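Local coordinates for protein saframycin Mx1 synthetase B (PDB 3KXW) that belongs to the ANL superfamily of AMP-binding enzymes, as a fatty acid AMP ligase, and holds 5'-O-[(S)-(dodecanoyloxy)(hydroxy)phosphoryl]adenosine in its pocket, at residues K198-S202 against F203-D207; L286-S289 against S290-T293; V185-S188 against H189-L193; C10-L13 against V14-V17. All blocks are in the same frame, centred on the assembly; numbering follows the deposited sequence.

Interaction 1 of 4, residues K198-S202 against F203-D207; sequences KIFTS and FHMND. With 1ZZ (5'-O-[(S)-(dodecanoyloxy)(hydroxy)phosphoryl]adenosine), chain B.
Met205, a selenomethionine, lays its CB over one face of the Phe200 ring, close to the ring centre: a CH-pi contact with CB 3.6 Å from the centroid and 14° off the normal. SE stands oblique to the same ring in a Met-aromatic contact, and the extended chain carries CE on to Ile199 CG2, 3.9 Å away. Phe200 turns its ring to Met205 through a chi1 of -172°, which sets CG opposite the backbone N. Ile199, Phe203 and Met205 belong to the pocket of 5'-O-[(S)-(dodecanoyloxy)(hydroxy)phosphoryl]adenosine: Phe203 CZ approaches ligand C3 at 3.4 Å, and Met205 CE lies 3.7 Å from the terminal C1. The backbone behind them forms a Schellman motif, with His204 at positive phi as the C-prime residue. Met205 N binds Phe200 O at 3.1 Å, the N-H nearly straight at 163°, and His204 N reaches Thr201 O at 3.0 Å from above the carbonyl plane. A water donates to Phe200 O and Met205 O, bridging the turn. Ile224 and Thr229 of helix 220-233 pack against Ile199. With Phe203 N on Ile199 O, three late helix carbonyls find donors here, while Ile199, Phe203 and Met205 meet the ligand through carbon atoms, an apolar contact.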
loop_
_atom_site.group_PDB
_atom_site.type_symbol
_atom_site.label_atom_id
_atom_site.label_comp_id
_atom_site.label_asym_id
_atom_site.label_seq_id
_atom_site.Cartn_x
_atom_site.Cartn_y
_atom_site.Cartn_z
ATOM N N LYS A 198 14.726 -7.182 8.662
ATOM C CA LYS A 198 14.508 -8.133 7.589
ATOM C C LYS A 198 14.505 -7.427 6.227
ATOM O O LYS A 198 15.078 -7.931 5.262
ATOM C CB LYS A 198 13.209 -8.901 7.797
ATOM C CG LYS A 198 13.328 -10.007 8.829
ATOM C CD LYS A 198 11.941 -10.530 9.194
ATOM C CE LYS A 198 12.017 -11.881 9.898
ATOM N NZ LYS A 198 12.762 -11.866 11.182
ATOM N N ILE A 199 13.880 -6.257 6.162
ATOM C CA ILE A 199 13.844 -5.463 4.930
ATOM C C ILE A 199 15.238 -4.954 4.537
ATOM O O ILE A 199 15.680 -5.123 3.389
ATOM C CB ILE A 199 12.868 -4.262 5.067
ATOM C CG1 ILE A 199 11.442 -4.767 5.346
ATOM C CG2 ILE A 199 12.913 -3.358 3.828
ATOM C CD1 ILE A 199 10.448 -3.665 5.737
ATOM N N PHE A 200 15.926 -4.319 5.481
ATOM C CA PHE A 200 17.275 -3.804 5.218
ATOM C C PHE A 200 18.189 -4.917 4.715
ATOM O O PHE A 200 18.984 -4.733 3.776
ATOM C CB PHE A 200 17.855 -3.155 6.484
ATOM C CG PHE A 200 19.154 -2.436 6.269
ATOM C CD1 PHE A 200 19.173 -1.063 6.042
ATOM C CD2 PHE A 200 20.360 -3.121 6.313
ATOM C CE1 PHE A 200 20.378 -0.388 5.853
ATOM C CE2 PHE A 200 21.570 -2.452 6.126
ATOM C CZ PHE A 200 21.576 -1.087 5.909
ATOM N N THR A 201 18.062 -6.079 5.332
ATOM C CA THR A 201 18.935 -7.196 5.014
ATOM C C THR A 201 18.577 -7.838 3.695
ATOM O O THR A 201 19.449 -8.053 2.846
ATOM C CB THR A 201 18.868 -8.260 6.099
ATOM O OG1 THR A 201 19.443 -7.728 7.289
ATOM C CG2 THR A 201 19.642 -9.483 5.677
ATOM N N SER A 202 17.292 -8.140 3.528
ATOM C CA SER A 202 16.817 -8.868 2.349
ATOM C C SER A 202 17.009 -8.035 1.074
ATOM O O SER A 202 17.301 -8.590 0.018
ATOM C CB SER A 202 15.352 -9.299 2.525
ATOM O OG SER A 202 15.216 -10.217 3.608
ATOM N N PHE A 203 16.873 -6.715 1.199
ATOM C CA PHE A 203 17.061 -5.788 0.077
ATOM C C PHE A 203 18.535 -5.419 -0.166
ATOM O O PHE A 203 18.831 -4.570 -0.995
ATOM C CB PHE A 203 16.213 -4.503 0.241
ATOM C CG PHE A 203 14.764 -4.674 -0.177
ATOM C CD1 PHE A 203 13.922 -5.556 0.509
ATOM C CD2 PHE A 203 14.247 -3.958 -1.253
ATOM C CE1 PHE A 203 12.578 -5.742 0.114
ATOM C CE2 PHE A 203 12.899 -4.128 -1.645
ATOM C CZ PHE A 203 12.082 -5.019 -0.951
ATOM N N HIS A 204 19.449 -6.052 0.564
ATOM C CA HIS A 204 20.876 -5.780 0.396
ATOM C C HIS A 204 21.188 -4.287 0.457
ATOM O O HIS A 204 21.959 -3.776 -0.354
ATOM C CB HIS A 204 21.376 -6.343 -0.937
ATOM C CG HIS A 204 21.514 -7.837 -0.969
ATOM N ND1 HIS A 204 20.721 -8.685 -0.228
ATOM C CD2 HIS A 204 22.335 -8.638 -1.692
ATOM C CE1 HIS A 204 21.060 -9.939 -0.468
ATOM N NE2 HIS A 204 22.035 -9.939 -1.361
HETATM N N MSE A 205 20.581 -3.580 1.407
HETATM C CA MSE A 205 20.825 -2.149 1.561
HETATM C C MSE A 205 22.231 -1.904 2.075
HETATM O O MSE A 205 22.783 -2.735 2.782
HETATM C CB MSE A 205 19.816 -1.542 2.537
HETATM C CG MSE A 205 18.406 -1.689 2.024
HETATM SE SE MSE A 205 17.125 -0.531 2.918
HETATM C CE MSE A 205 15.554 -1.212 2.004
ATOM N N ASN A 206 22.786 -0.761 1.720
ATOM C CA ASN A 206 24.133 -0.390 2.143
ATOM C C ASN A 206 24.196 1.120 2.108
ATOM O O ASN A 206 23.155 1.773 1.983
ATOM C CB ASN A 206 25.206 -1.037 1.250
ATOM C CG ASN A 206 25.071 -0.657 -0.222
ATOM O OD1 ASN A 206 24.830 0.490 -0.570
ATOM N ND2 ASN A 206 25.258 -1.638 -1.097
ATOM N N ASP A 207 25.385 1.703 2.206
ATOM C CA ASP A 207 25.431 3.162 2.312
ATOM C C ASP A 207 25.521 3.877 0.956
ATOM O O ASP A 207 25.707 5.089 0.879
ATOM C CB ASP A 207 26.498 3.617 3.330
ATOM C CG ASP A 207 27.872 3.160 2.959
ATOM O OD1 ASP A 207 28.066 2.922 1.750
ATOM O OD2 ASP A 207 28.751 3.035 3.853
HETATM P P 1ZZ B . -1.771 -5.146 3.175
HETATM C C1 1ZZ B . 12.018 -0.807 0.923
HETATM N N1 1ZZ B . -0.577 -9.308 -1.575
HETATM O O1 1ZZ B . 0.342 -5.259 0.697
HETATM C C2 1ZZ B . 10.707 -1.410 0.400
HETATM N N2 1ZZ B . 1.638 -9.107 -1.801
HETATM O O2 1ZZ B . -0.144 -4.875 2.960
HETATM C C3 1ZZ B . 10.432 -2.796 0.997
HETATM N N3 1ZZ B . -0.983 -10.979 -3.555
HETATM O O3 1ZZ B . -2.000 -5.566 4.541
HETATM C C4 1ZZ B . 8.955 -3.182 0.821
HETATM N N4 1ZZ B . 1.072 -11.496 -4.703
HETATM O O4 1ZZ B . -2.550 -3.767 2.860
HETATM C C5 1ZZ B . 8.709 -4.692 0.981
HETATM N N5 1ZZ B . 3.186 -10.723 -4.079
HETATM O O5 1ZZ B . -2.341 -6.287 2.100
HETATM C C6 1ZZ B . 7.234 -4.974 0.661
HETATM O O6 1ZZ B . -2.120 -7.918 -0.217
HETATM C C7 1ZZ B . 6.664 -6.411 0.568
HETATM O O7 1ZZ B . -3.381 -10.540 -0.307
HETATM C C8 1ZZ B . 5.209 -6.620 0.103
HETATM O O8 1ZZ B . -2.672 -10.425 2.064
HETATM C C9 1ZZ B . 4.265 -6.416 1.300
HETATM C C10 1ZZ B . 2.857 -5.897 0.920
HETATM C C11 1ZZ B . 2.127 -5.478 2.227
HETATM C C12 1ZZ B . 0.609 -5.629 2.012
HETATM C C13 1ZZ B . -1.733 -7.556 1.995
HETATM C C14 1ZZ B . -2.370 -8.307 1.003
HETATM C C15 1ZZ B . -2.013 -9.837 1.060
HETATM C C16 1ZZ B . -2.305 -10.296 -0.143
HETATM C C17 1ZZ B . -1.825 -9.201 -0.964
HETATM C C18 1ZZ B . 0.653 -8.707 -1.088
HETATM C C19 1ZZ B . 1.072 -9.996 -2.860
HETATM C C20 1ZZ B . -0.209 -10.140 -2.682
HETATM C C21 1ZZ B . -0.393 -11.597 -4.550
HETATM C C22 1ZZ B . 1.751 -10.788 -3.957
HETATM O O HOH W 1 22.093 -5.154 3.757
#

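Interaction 2 of 4, residues L286-S289 against S290-T293; sequences LDLS and SWVT
Leu288 and Trp291 meet through both backbone and side chains. Among the backbone bonds, Trp291 N donates to Leu288 O at 3.1 Å, closing a type I beta turn with Ser289 and Ser290 at its corners; the donor sits above the carbonyl plane. Of the side-chain polar contacts, two bonds converge on Asp287 OD1, which takes Ser289 OG at 2.7 Å and Ser289 N at 3.1 Å. Both donors come from the same face of the carboxylate. Ser289 OG is placed for this by a chi1 of 52°, between the backbone N and the carbonyl carbon. Ser290 OG bonds instead to Ala261 O, outside the turn. One water links the two halves, donating to Asp287 O at 2.7 Å and accepting from Ser290 N at 3.0 Å. The apolar contact is slight: Leu288 CD2 stands 4.2 Å from Trp291 CE3, oblique to the indole. That ring, buried, meets Phe318 and Trp252 edge-to-face, and its NE1 donates to Ser264 O, with only a weak bond to Thr293 O. The arrangement is an Asx turn running into a type I turn, followed by an inverse gamma turn centred on Trp291, and it delivers the chain into strand 293-296 of a mixed beta sheet.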
loop_
_atom_site.group_PDB
_atom_site.type_symbol
_atom_site.label_atom_id
_atom_site.label_comp_id
_atom_site.label_asym_id
_atom_site.label_seq_id
_atom_site.Cartn_x
_atom_site.Cartn_y
_atom_site.Cartn_z
ATOM N N LEU A 286 15.670 10.250 -19.388
ATOM C CA LEU A 286 15.707 9.263 -18.307
ATOM C C LEU A 286 17.043 8.533 -18.275
ATOM O O LEU A 286 17.683 8.378 -19.295
ATOM C CB LEU A 286 14.584 8.235 -18.463
ATOM C CG LEU A 286 13.163 8.767 -18.343
ATOM C CD1 LEU A 286 12.159 7.622 -18.558
ATOM C CD2 LEU A 286 12.953 9.452 -16.992
ATOM N N ASP A 287 17.441 8.082 -17.091
ATOM C CA ASP A 287 18.578 7.188 -16.914
ATOM C C ASP A 287 18.301 6.402 -15.651
ATOM O O ASP A 287 18.432 6.925 -14.552
ATOM C CB ASP A 287 19.882 7.960 -16.743
ATOM C CG ASP A 287 21.064 7.049 -16.401
ATOM O OD1 ASP A 287 20.928 5.807 -16.426
ATOM O OD2 ASP A 287 22.156 7.581 -16.131
ATOM N N LEU A 288 17.923 5.144 -15.821
ATOM C CA LEU A 288 17.448 4.342 -14.712
ATOM C C LEU A 288 18.488 3.313 -14.293
ATOM O O LEU A 288 18.164 2.334 -13.619
ATOM C CB LEU A 288 16.131 3.645 -15.107
ATOM C CG LEU A 288 15.012 4.620 -15.510
ATOM C CD1 LEU A 288 13.788 3.876 -16.114
ATOM C CD2 LEU A 288 14.600 5.577 -14.372
ATOM N N SER A 289 19.743 3.517 -14.702
ATOM C CA SER A 289 20.788 2.539 -14.376
ATOM C C SER A 289 21.044 2.373 -12.875
ATOM O O SER A 289 21.484 1.314 -12.455
ATOM C CB SER A 289 22.110 2.856 -15.101
ATOM O OG SER A 289 22.484 4.208 -14.879
ATOM N N SER A 290 20.796 3.414 -12.081
ATOM C CA SER A 290 21.000 3.343 -10.631
ATOM C C SER A 290 19.996 2.418 -9.945
ATOM O O SER A 290 20.241 1.931 -8.830
ATOM C CB SER A 290 20.910 4.741 -9.975
ATOM O OG SER A 290 19.587 5.291 -10.009
ATOM N N TRP A 291 18.861 2.212 -10.612
ATOM C CA TRP A 291 17.681 1.561 -10.033
ATOM C C TRP A 291 17.848 0.036 -10.060
ATOM O O TRP A 291 17.472 -0.617 -11.025
ATOM C CB TRP A 291 16.433 2.009 -10.818
ATOM C CG TRP A 291 15.102 1.650 -10.193
ATOM C CD1 TRP A 291 14.876 1.150 -8.937
ATOM C CD2 TRP A 291 13.814 1.801 -10.800
ATOM N NE1 TRP A 291 13.517 0.962 -8.742
ATOM C CE2 TRP A 291 12.851 1.359 -9.869
ATOM C CE3 TRP A 291 13.384 2.255 -12.051
ATOM C CZ2 TRP A 291 11.479 1.372 -10.148
ATOM C CZ3 TRP A 291 12.031 2.262 -12.328
ATOM C CH2 TRP A 291 11.092 1.832 -11.382
ATOM N N VAL A 292 18.446 -0.521 -9.011
ATOM C CA VAL A 292 18.796 -1.944 -9.006
ATOM C C VAL A 292 17.767 -2.859 -8.361
ATOM O O VAL A 292 17.815 -4.064 -8.573
ATOM C CB VAL A 292 20.185 -2.207 -8.358
ATOM C CG1 VAL A 292 21.265 -1.449 -9.103
ATOM C CG2 VAL A 292 20.177 -1.865 -6.851
ATOM N N THR A 293 16.834 -2.282 -7.601
ATOM C CA THR A 293 15.746 -3.050 -7.000
ATOM C C THR A 293 14.431 -2.321 -7.224
ATOM O O THR A 293 14.158 -1.294 -6.591
ATOM C CB THR A 293 15.936 -3.244 -5.500
ATOM O OG1 THR A 293 17.185 -3.890 -5.268
ATOM C CG2 THR A 293 14.803 -4.109 -4.919
HETATM O O HOH W 2 20.095 6.306 -12.465
HETATM O O HOH W 3 17.888 -0.702 -13.737
#

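Interaction 3 of 4, residues V185-S188 against H189-L193; sequences VMVS and HHNLL
Val187 lays its CG1 against the CB of Asn191, 3.8 Å away, where strand 184-188 gives way directly to helix 189-202. The junction is an N-cap: Ser188 ends the strand and caps the helix, and the axes of strand 185-188 and helix 189-193 turn through 79° there. Ser188 OG accepts from Asn191 N at 2.9 Å, the N-H directed at it with an angle of 159°. A chi1 of 71° tucks this hydroxyl between the residue's own backbone N and carbonyl carbon, which brings it over the first turn. Ser188 O takes Leu192 N at 3.0 Å, so one residue answers two amides of that turn, by side chain and by carbonyl. The Asn191 side chain folds back alongside Ser188, its CB 3.4 Å from Ser188 O. On the strand side, Val187 joins Ala170 and Phe171 of strand 169-174 by backbone hydrogen bonds in a two-stranded antiparallel sheet. His189, buried, packs on Ile164 and on Ala170 of strand 169-174, while Leu192 packs on Leu228 of helix 220-233. The Val187 side chain also reaches the next residue of the helix, with its CG1 4.2 Å from Leu192 CB.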
loop_
_atom_site.group_PDB
_atom_site.type_symbol
_atom_site.label_atom_id
_atom_site.label_comp_id
_atom_site.label_asym_id
_atom_site.label_seq_id
_atom_site.Cartn_x
_atom_site.Cartn_y
_atom_site.Cartn_z
ATOM N N VAL A 185 -4.113 -3.124 12.885
ATOM C CA VAL A 185 -3.095 -4.090 13.270
ATOM C C VAL A 185 -2.154 -3.472 14.306
ATOM O O VAL A 185 -1.616 -2.380 14.102
ATOM C CB VAL A 185 -2.293 -4.555 12.042
ATOM C CG1 VAL A 185 -1.142 -5.471 12.475
ATOM C CG2 VAL A 185 -3.243 -5.228 11.022
HETATM N N MSE A 186 -1.983 -4.164 15.429
HETATM C CA MSE A 186 -1.175 -3.650 16.527
HETATM C C MSE A 186 0.285 -4.039 16.326
HETATM O O MSE A 186 0.662 -5.172 16.596
HETATM C CB MSE A 186 -1.703 -4.236 17.839
HETATM C CG MSE A 186 -3.201 -3.987 17.987
HETATM SE SE MSE A 186 -4.029 -5.161 19.352
HETATM C CE MSE A 186 -3.044 -4.628 20.904
ATOM N N VAL A 187 1.088 -3.097 15.836
ATOM C CA VAL A 187 2.510 -3.370 15.578
ATOM C C VAL A 187 3.349 -2.939 16.769
ATOM O O VAL A 187 3.382 -1.756 17.120
ATOM C CB VAL A 187 2.986 -2.631 14.309
ATOM C CG1 VAL A 187 4.446 -2.989 13.972
ATOM C CG2 VAL A 187 2.072 -3.000 13.167
ATOM N N SER A 188 4.000 -3.901 17.417
ATOM C CA SER A 188 4.805 -3.583 18.600
ATOM C C SER A 188 6.145 -2.990 18.185
ATOM O O SER A 188 6.521 -3.059 17.024
ATOM C CB SER A 188 5.031 -4.840 19.464
ATOM O OG SER A 188 5.927 -5.729 18.823
ATOM N N HIS A 189 6.856 -2.392 19.141
ATOM C CA HIS A 189 8.189 -1.897 18.868
ATOM C C HIS A 189 9.129 -3.008 18.396
ATOM O O HIS A 189 9.971 -2.782 17.522
ATOM C CB HIS A 189 8.747 -1.166 20.100
ATOM C CG HIS A 189 8.207 0.219 20.250
ATOM N ND1 HIS A 189 8.670 1.271 19.492
ATOM C CD2 HIS A 189 7.233 0.726 21.047
ATOM C CE1 HIS A 189 8.003 2.368 19.809
ATOM N NE2 HIS A 189 7.129 2.068 20.752
ATOM N N HIS A 190 8.984 -4.196 18.976
ATOM C CA HIS A 190 9.787 -5.366 18.600
ATOM C C HIS A 190 9.390 -5.856 17.190
ATOM O O HIS A 190 10.255 -6.211 16.385
ATOM C CB HIS A 190 9.636 -6.472 19.670
ATOM C CG HIS A 190 10.563 -7.645 19.510
ATOM N ND1 HIS A 190 11.928 -7.550 19.668
ATOM C CD2 HIS A 190 10.306 -8.956 19.292
ATOM C CE1 HIS A 190 12.479 -8.741 19.496
ATOM N NE2 HIS A 190 11.516 -9.610 19.263
ATOM N N ASN A 191 8.094 -5.856 16.888
ATOM C CA ASN A 191 7.637 -6.256 15.547
ATOM C C ASN A 191 8.293 -5.384 14.495
ATOM O O ASN A 191 8.770 -5.862 13.481
ATOM C CB ASN A 191 6.122 -6.034 15.383
ATOM C CG ASN A 191 5.273 -7.067 16.106
ATOM O OD1 ASN A 191 5.670 -8.234 16.291
ATOM N ND2 ASN A 191 4.069 -6.651 16.473
ATOM N N LEU A 192 8.241 -4.081 14.741
ATOM C CA LEU A 192 8.726 -3.079 13.812
ATOM C C LEU A 192 10.223 -3.236 13.563
ATOM O O LEU A 192 10.656 -3.350 12.416
ATOM C CB LEU A 192 8.416 -1.689 14.352
ATOM C CG LEU A 192 8.955 -0.525 13.509
ATOM C CD1 LEU A 192 8.370 -0.529 12.093
ATOM C CD2 LEU A 192 8.669 0.790 14.207
ATOM N N LEU A 193 11.019 -3.245 14.628
ATOM C CA LEU A 193 12.462 -3.419 14.440
ATOM C C LEU A 193 12.777 -4.750 13.768
ATOM O O LEU A 193 13.679 -4.839 12.955
ATOM C CB LEU A 193 13.219 -3.298 15.764
ATOM C CG LEU A 193 13.264 -1.920 16.455
ATOM C CD1 LEU A 193 14.053 -2.067 17.787
ATOM C CD2 LEU A 193 13.898 -0.869 15.548
#

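Interaction 4 of 4, residues C10-L13 against V14-V17; sequences CQSL and VDVV
Leu13 and Val17 are joined by the first firm helical bond of this stretch, Val17 N to Leu13 O at 3.0 Å with an angle of 166° at the hydrogen. One residue earlier the hold is looser: Val16 N makes a weak bond to Ser12 O at 3.3 Å, and Asp15 N makes weak bonds to both Ser12 O and Ser12 OG, the latter at 3.5 Å. Ser12 occupies the N-cap, its hydroxyl brought over the opening turn by a chi1 of 73°. Two waters join the loop to Asp15. One bridges Gln11 N to Asp15 OD2; the other lies 2.7 Å from Ser12 OG and makes a weak bond to Asp15 OD2. Asp15 OD1 forms a salt bridge with Arg18 on the same helix, so the carboxylate is engaged at both oxygens. The apolar contacts begin at Cys10, whose CB packs on Val16 CG2 at 3.6 Å while its SG rests beside Asp15 CB at 3.9 Å. Farther along, Leu13 CD1 approaches Val16 CB at 4.2 Å, and Leu13 CG meets Val17 CG2. The whole is a serine N-cap opening helix 13-23, whose apolar residues Leu13 and Val17 pack on Leu83 and Tyr87 of helix 76-87 and on Leu228, Ile231 and Tyr232 of helix 220-233.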
loop_
_atom_site.group_PDB
_atom_site.type_symbol
_atom_site.label_atom_id
_atom_site.label_comp_id
_atom_site.label_asym_id
_atom_site.label_seq_id
_atom_site.Cartn_x
_atom_site.Cartn_y
_atom_site.Cartn_z
ATOM N N CYS A 10 19.628 -1.184 20.048
ATOM C CA CYS A 10 18.535 -0.321 20.486
ATOM C C CYS A 10 17.251 -1.124 20.580
ATOM O O CYS A 10 17.027 -2.035 19.793
ATOM C CB CYS A 10 18.336 0.859 19.520
ATOM S SG CYS A 10 19.666 2.061 19.510
ATOM N N GLN A 11 16.402 -0.783 21.539
ATOM C CA GLN A 11 15.216 -1.586 21.787
ATOM C C GLN A 11 13.973 -0.999 21.139
ATOM O O GLN A 11 12.932 -1.642 21.100
ATOM C CB GLN A 11 15.013 -1.784 23.291
ATOM C CG GLN A 11 16.158 -2.562 23.904
ATOM C CD GLN A 11 16.272 -3.943 23.301
ATOM O OE1 GLN A 11 17.288 -4.293 22.679
ATOM N NE2 GLN A 11 15.223 -4.740 23.468
ATOM N N SER A 12 14.084 0.230 20.641
ATOM C CA SER A 12 13.008 0.815 19.865
ATOM C C SER A 12 13.554 1.721 18.775
ATOM O O SER A 12 14.703 2.143 18.827
ATOM C CB SER A 12 12.077 1.620 20.760
ATOM O OG SER A 12 12.711 2.831 21.159
ATOM N N LEU A 13 12.710 2.046 17.795
ATOM C CA LEU A 13 13.105 2.974 16.747
ATOM C C LEU A 13 13.427 4.337 17.341
ATOM O O LEU A 13 14.241 5.083 16.796
ATOM C CB LEU A 13 11.978 3.113 15.717
ATOM C CG LEU A 13 12.326 3.991 14.516
ATOM C CD1 LEU A 13 13.515 3.410 13.758
ATOM C CD2 LEU A 13 11.079 4.127 13.605
ATOM N N VAL A 14 12.779 4.668 18.451
ATOM C CA VAL A 14 13.065 5.943 19.135
ATOM C C VAL A 14 14.567 6.080 19.422
ATOM O O VAL A 14 15.184 7.114 19.123
ATOM C CB VAL A 14 12.271 6.100 20.442
ATOM C CG1 VAL A 14 12.765 7.323 21.255
ATOM C CG2 VAL A 14 10.767 6.241 20.142
ATOM N N ASP A 15 15.151 5.045 20.016
ATOM C CA ASP A 15 16.567 5.103 20.387
ATOM C C ASP A 15 17.491 5.036 19.189
ATOM O O ASP A 15 18.595 5.599 19.211
ATOM C CB ASP A 15 16.910 4.037 21.430
ATOM C CG ASP A 15 16.352 4.383 22.792
ATOM O OD1 ASP A 15 16.141 5.598 23.052
ATOM O OD2 ASP A 15 16.131 3.454 23.589
ATOM N N VAL A 16 17.048 4.358 18.132
ATOM C CA VAL A 16 17.819 4.361 16.898
ATOM C C VAL A 16 17.929 5.785 16.353
ATOM O O VAL A 16 19.020 6.232 15.963
ATOM C CB VAL A 16 17.219 3.442 15.818
ATOM C CG1 VAL A 16 17.984 3.630 14.490
ATOM C CG2 VAL A 16 17.271 1.988 16.280
ATOM N N VAL A 17 16.801 6.499 16.298
ATOM C CA VAL A 17 16.815 7.867 15.783
ATOM C C VAL A 17 17.653 8.780 16.686
ATOM O O VAL A 17 18.449 9.580 16.197
ATOM C CB VAL A 17 15.392 8.450 15.620
ATOM C CG1 VAL A 17 15.457 9.922 15.223
ATOM C CG2 VAL A 17 14.624 7.654 14.570
HETATM O O HOH W 4 17.262 1.056 23.390
HETATM O O HOH W 5 13.236 3.588 23.748
#

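Overall arrangement
Interactions 3 and 1 lie at the start and the end of helix 189-202, with centres 19 Å apart and nearest atoms about 5 Å apart. Interaction 4 opens another helix close by, its centre 12 Å from that of interaction 3; Leu193 CD1 packs on Gln11 C at 3.5 Å, and Leu228 touches both Leu13 and Leu192. On the pocket side, interaction 1 alone contributes residues to the ligand site. Interaction 2 abuts it, Phe203 CD2 lying 3.7 Å from Thr293 CG2, while the Trp291 side chain stays about 10 Å from the ligand. The centres of interactions 2 and 4 are 32 Å apart.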